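Lipoxygenase (PDB 5EK8) is a cyanobacterial non-heme iron lipoxygenase that probably inserts molecular oxygen into polyunsaturated fatty acids, giving 9R-hydroperoxides. Local coordinates at residues K66-N70 against E481-R487. Numbering follows the deposited sequence.
Sequences KPLHN and EWVEIRR
H69 and E484 mark the closest backbone approach, their CA atoms 8.0 Å apart, where the irregular loop 66-70 passes the first turn of helix 482-495; at K66 and R487 the CA separation is 8.9 Å, so side chains must bridge the gap. The one hydrogen bond between the segments runs from N70 ND2 to E484 OE2, 2.9 Å long and nearly straight (163°). It arrives on the anti side of the carboxylate, tilted somewhat from that plane, while the oxygen lies close to the plane of the N70 amide. Extended beyond CG (chi2 -163°), E484 brings this buried carboxylate up to the loop, where four N-H donors grip it: N70 ND2 and K380 N at OE2, R379 N and N381 N at OE1. E481 reaches N70 from the opposite direction, its carboxylate steeply turned from the amide, with OE1 3.5 Å from N70 ND2. The H69 ring leans obliquely against two helix residues, both on the same side of its plane: CD2 lies 3.7 Å from E484 CG, CE1 3.8 Å from R487 CB. NE2 bonds to N377 O, and ND1 weakly to P67 O. Were E484 an alanine, the N70 amide and three backbone N-H groups would probably lose their shared acceptor, and H69 CD2 its CG contact. R487 bends at chi2 (-59°), its CD 4.5 Å from K66 CD. K66 NZ and R487 NE, 5.4 Å apart, are like charges probably offset by E490, which salt-bridges both residues; K66 also pairs with E494. The loop belongs to the beta domain following the first two helices, consistent with the PLAT domain, and docks it against helix 482-495, the end of helix 337-377 and R379 to N381; W482 and I485 pack on helix 549-574.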
ATOM      1  N   LYS A  66     -14.977 -14.286 -16.941  1.00 59.89           N
ATOM      2  CA  LYS A  66     -15.849 -14.808 -15.898  1.00 55.97           C
ATOM      3  C   LYS A  66     -17.066 -13.904 -15.789  1.00 55.24           C
ATOM      4  O   LYS A  66     -17.012 -12.747 -16.201  1.00 54.16           O
ATOM      5  CB  LYS A  66     -15.118 -14.890 -14.554  1.00 53.25           C
ATOM      6  CG  LYS A  66     -14.054 -15.971 -14.479  1.00 49.84           C
ATOM      7  CD  LYS A  66     -13.603 -16.176 -13.047  1.00 48.94           C
ATOM      8  CE  LYS A  66     -12.542 -17.253 -12.953  1.00 52.27           C
ATOM      9  NZ  LYS A  66     -12.138 -17.495 -11.543  1.00 56.13           N
ATOM     10  N   PRO A  67     -18.172 -14.425 -15.243  1.00 55.36           N
ATOM     11  CA  PRO A  67     -19.376 -13.601 -15.098  1.00 53.76           C
ATOM     12  C   PRO A  67     -19.177 -12.409 -14.174  1.00 54.50           C
ATOM     13  O   PRO A  67     -18.566 -12.547 -13.114  1.00 55.56           O
ATOM     14  CB  PRO A  67     -20.403 -14.576 -14.508  1.00 53.93           C
ATOM     15  CG  PRO A  67     -19.604 -15.701 -13.945  1.00 54.51           C
ATOM     16  CD  PRO A  67     -18.409 -15.819 -14.834  1.00 54.46           C
ATOM     17  N   LEU A  68     -19.682 -11.250 -14.591  1.00 58.06           N
ATOM     18  CA  LEU A  68     -19.748 -10.070 -13.733  1.00 56.56           C
ATOM     19  C   LEU A  68     -21.000 -10.176 -12.872  1.00 54.27           C
ATOM     20  O   LEU A  68     -22.094  -9.805 -13.293  1.00 55.46           O
ATOM     21  CB  LEU A  68     -19.764  -8.787 -14.563  1.00 58.03           C
ATOM     22  CG  LEU A  68     -19.501  -7.468 -13.837  1.00 59.71           C
ATOM     23  CD1 LEU A  68     -18.089  -7.432 -13.304  1.00 57.21           C
ATOM     24  CD2 LEU A  68     -19.747  -6.288 -14.765  1.00 62.80           C
ATOM     25  N   HIS A  69     -20.823 -10.690 -11.662  1.00 51.34           N
ATOM     26  CA  HIS A  69     -21.935 -11.139 -10.836  1.00 53.41           C
ATOM     27  C   HIS A  69     -22.490 -10.084  -9.887  1.00 58.24           C
ATOM     28  O   HIS A  69     -21.745  -9.277  -9.332  1.00 59.46           O
ATOM     29  CB  HIS A  69     -21.492 -12.348 -10.022  1.00 51.05           C
ATOM     30  CG  HIS A  69     -20.277 -12.091  -9.191  1.00 49.19           C
ATOM     31  ND1 HIS A  69     -18.995 -12.229  -9.683  1.00 49.08           N
ATOM     32  CD2 HIS A  69     -20.143 -11.690  -7.907  1.00 53.62           C
ATOM     33  CE1 HIS A  69     -18.128 -11.933  -8.735  1.00 54.23           C
ATOM     34  NE2 HIS A  69     -18.799 -11.598  -7.645  1.00 55.40           N
ATOM     35  N   ASN A  70     -23.810 -10.117  -9.705  1.00 61.97           N
ATOM     36  CA  ASN A  70     -24.500  -9.320  -8.693  1.00 62.79           C
ATOM     37  C   ASN A  70     -24.174  -7.834  -8.768  1.00 65.21           C
ATOM     38  O   ASN A  70     -24.023  -7.170  -7.742  1.00 66.76           O
ATOM     39  CB  ASN A  70     -24.170  -9.844  -7.289  1.00 62.46           C
ATOM     40  CG  ASN A  70     -24.348 -11.348  -7.165  1.00 64.18           C
ATOM     41  OD1 ASN A  70     -24.985 -11.986  -8.004  1.00 62.89           O
ATOM     42  ND2 ASN A  70     -23.785 -11.921  -6.108  1.00 64.72           N
ATOM     43  N   GLU A 481     -24.238 -15.722   0.095  1.00 60.84           N
ATOM     44  CA  GLU A 481     -23.543 -15.174  -1.061  1.00 62.46           C
ATOM     45  C   GLU A 481     -22.073 -15.568  -1.040  1.00 59.86           C
ATOM     46  O   GLU A 481     -21.190 -14.760  -1.332  1.00 58.55           O
ATOM     47  CB  GLU A 481     -23.693 -13.652  -1.105  1.00 68.77           C
ATOM     48  CG  GLU A 481     -25.120 -13.176  -1.350  1.00 74.63           C
ATOM     49  CD  GLU A 481     -25.620 -13.490  -2.757  1.00 82.08           C
ATOM     50  OE1 GLU A 481     -24.839 -14.031  -3.577  1.00 81.74           O
ATOM     51  OE2 GLU A 481     -26.801 -13.190  -3.044  1.00 86.13           O
ATOM     52  N   TRP A 482     -21.830 -16.829  -0.699  1.00 59.14           N
ATOM     53  CA  TRP A 482     -20.479 -17.362  -0.583  1.00 57.17           C
ATOM     54  C   TRP A 482     -19.791 -17.458  -1.945  1.00 55.56           C
ATOM     55  O   TRP A 482     -18.557 -17.468  -2.035  1.00 57.08           O
ATOM     56  CB  TRP A 482     -20.521 -18.734   0.093  1.00 58.62           C
ATOM     57  CG  TRP A 482     -19.177 -19.333   0.311  1.00 57.36           C
ATOM     58  CD1 TRP A 482     -18.563 -20.277  -0.462  1.00 55.81           C
ATOM     59  CD2 TRP A 482     -18.271 -19.032   1.376  1.00 56.43           C
ATOM     60  NE1 TRP A 482     -17.329 -20.578   0.056  1.00 56.51           N
ATOM     61  CE2 TRP A 482     -17.126 -19.829   1.185  1.00 56.09           C
ATOM     62  CE3 TRP A 482     -18.316 -18.163   2.472  1.00 58.66           C
ATOM     63  CZ2 TRP A 482     -16.032 -19.785   2.049  1.00 56.95           C
ATOM     64  CZ3 TRP A 482     -17.228 -18.119   3.327  1.00 60.01           C
ATOM     65  CH2 TRP A 482     -16.103 -18.927   3.113  1.00 58.17           C
ATOM     66  N   VAL A 483     -20.599 -17.522  -2.998  1.00 52.65           N
ATOM     67  CA  VAL A 483     -20.094 -17.569  -4.366  1.00 56.43           C
ATOM     68  C   VAL A 483     -19.150 -16.400  -4.634  1.00 55.68           C
ATOM     69  O   VAL A 483     -18.126 -16.548  -5.314  1.00 57.93           O
ATOM     70  CB  VAL A 483     -21.253 -17.560  -5.382  1.00 57.86           C
ATOM     71  CG1 VAL A 483     -20.741 -17.300  -6.793  1.00 55.03           C
ATOM     72  CG2 VAL A 483     -22.014 -18.875  -5.316  1.00 60.22           C
ATOM     73  N   GLU A 484     -19.490 -15.244  -4.073  1.00 52.44           N
ATOM     74  CA  GLU A 484     -18.641 -14.065  -4.177  1.00 49.77           C
ATOM     75  C   GLU A 484     -17.284 -14.338  -3.534  1.00 45.19           C
ATOM     76  O   GLU A 484     -16.247 -13.971  -4.083  1.00 41.88           O
ATOM     77  CB  GLU A 484     -19.312 -12.847  -3.527  1.00 48.42           C
ATOM     78  CG  GLU A 484     -20.542 -12.352  -4.277  1.00 51.04           C
ATOM     79  CD  GLU A 484     -20.959 -10.945  -3.877  1.00 56.87           C
ATOM     80  OE1 GLU A 484     -20.388 -10.402  -2.907  1.00 60.80           O
ATOM     81  OE2 GLU A 484     -21.861 -10.378  -4.535  1.00 54.41           O
ATOM     82  N   ILE A 485     -17.292 -14.997  -2.379  1.00 44.72           N
ATOM     83  CA  ILE A 485     -16.043 -15.361  -1.714  1.00 48.24           C
ATOM     84  C   ILE A 485     -15.219 -16.298  -2.587  1.00 50.30           C
ATOM     85  O   ILE A 485     -13.992 -16.187  -2.642  1.00 50.14           O
ATOM     86  CB  ILE A 485     -16.286 -16.029  -0.350  1.00 47.29           C
ATOM     87  CG1 ILE A 485     -17.088 -15.093   0.561  1.00 50.13           C
ATOM     88  CG2 ILE A 485     -14.962 -16.420   0.291  1.00 33.82           C
ATOM     89  CD1 ILE A 485     -16.465 -13.718   0.744  1.00 47.15           C
ATOM     90  N   ARG A 486     -15.890 -17.209  -3.286  1.00 49.15           N
ATOM     91  CA  ARG A 486     -15.173 -18.114  -4.174  1.00 48.59           C
ATOM     92  C   ARG A 486     -14.528 -17.367  -5.339  1.00 49.26           C
ATOM     93  O   ARG A 486     -13.365 -17.604  -5.655  1.00 51.73           O
ATOM     94  CB  ARG A 486     -16.092 -19.211  -4.713  1.00 53.37           C
ATOM     95  CG  ARG A 486     -15.349 -20.231  -5.566  1.00 53.87           C
ATOM     96  CD  ARG A 486     -16.221 -21.398  -6.000  1.00 59.11           C
ATOM     97  NE  ARG A 486     -15.430 -22.391  -6.724  1.00 62.54           N
ATOM     98  CZ  ARG A 486     -15.862 -23.602  -7.059  1.00 64.65           C
ATOM     99  NH1 ARG A 486     -17.089 -23.990  -6.740  1.00 63.29           N
ATOM    100  NH2 ARG A 486     -15.060 -24.428  -7.715  1.00 69.03           N
ATOM    101  N   ARG A 487     -15.278 -16.472  -5.978  1.00 45.62           N
ATOM    102  CA  ARG A 487     -14.738 -15.696  -7.096  1.00 48.87           C
ATOM    103  C   ARG A 487     -13.572 -14.823  -6.644  1.00 52.31           C
ATOM    104  O   ARG A 487     -12.583 -14.656  -7.363  1.00 56.59           O
ATOM    105  CB  ARG A 487     -15.830 -14.838  -7.732  1.00 50.83           C
ATOM    106  CG  ARG A 487     -16.913 -15.660  -8.403  1.00 59.39           C
ATOM    107  CD  ARG A 487     -16.327 -16.543  -9.497  1.00 64.67           C
ATOM    108  NE  ARG A 487     -17.294 -17.525  -9.975  1.00 72.95           N
ATOM    109  CZ  ARG A 487     -17.385 -18.766  -9.510  1.00 79.94           C
ATOM    110  NH1 ARG A 487     -16.558 -19.178  -8.560  1.00 81.65           N
ATOM    111  NH2 ARG A 487     -18.298 -19.596  -9.997  1.00 82.98           N
TER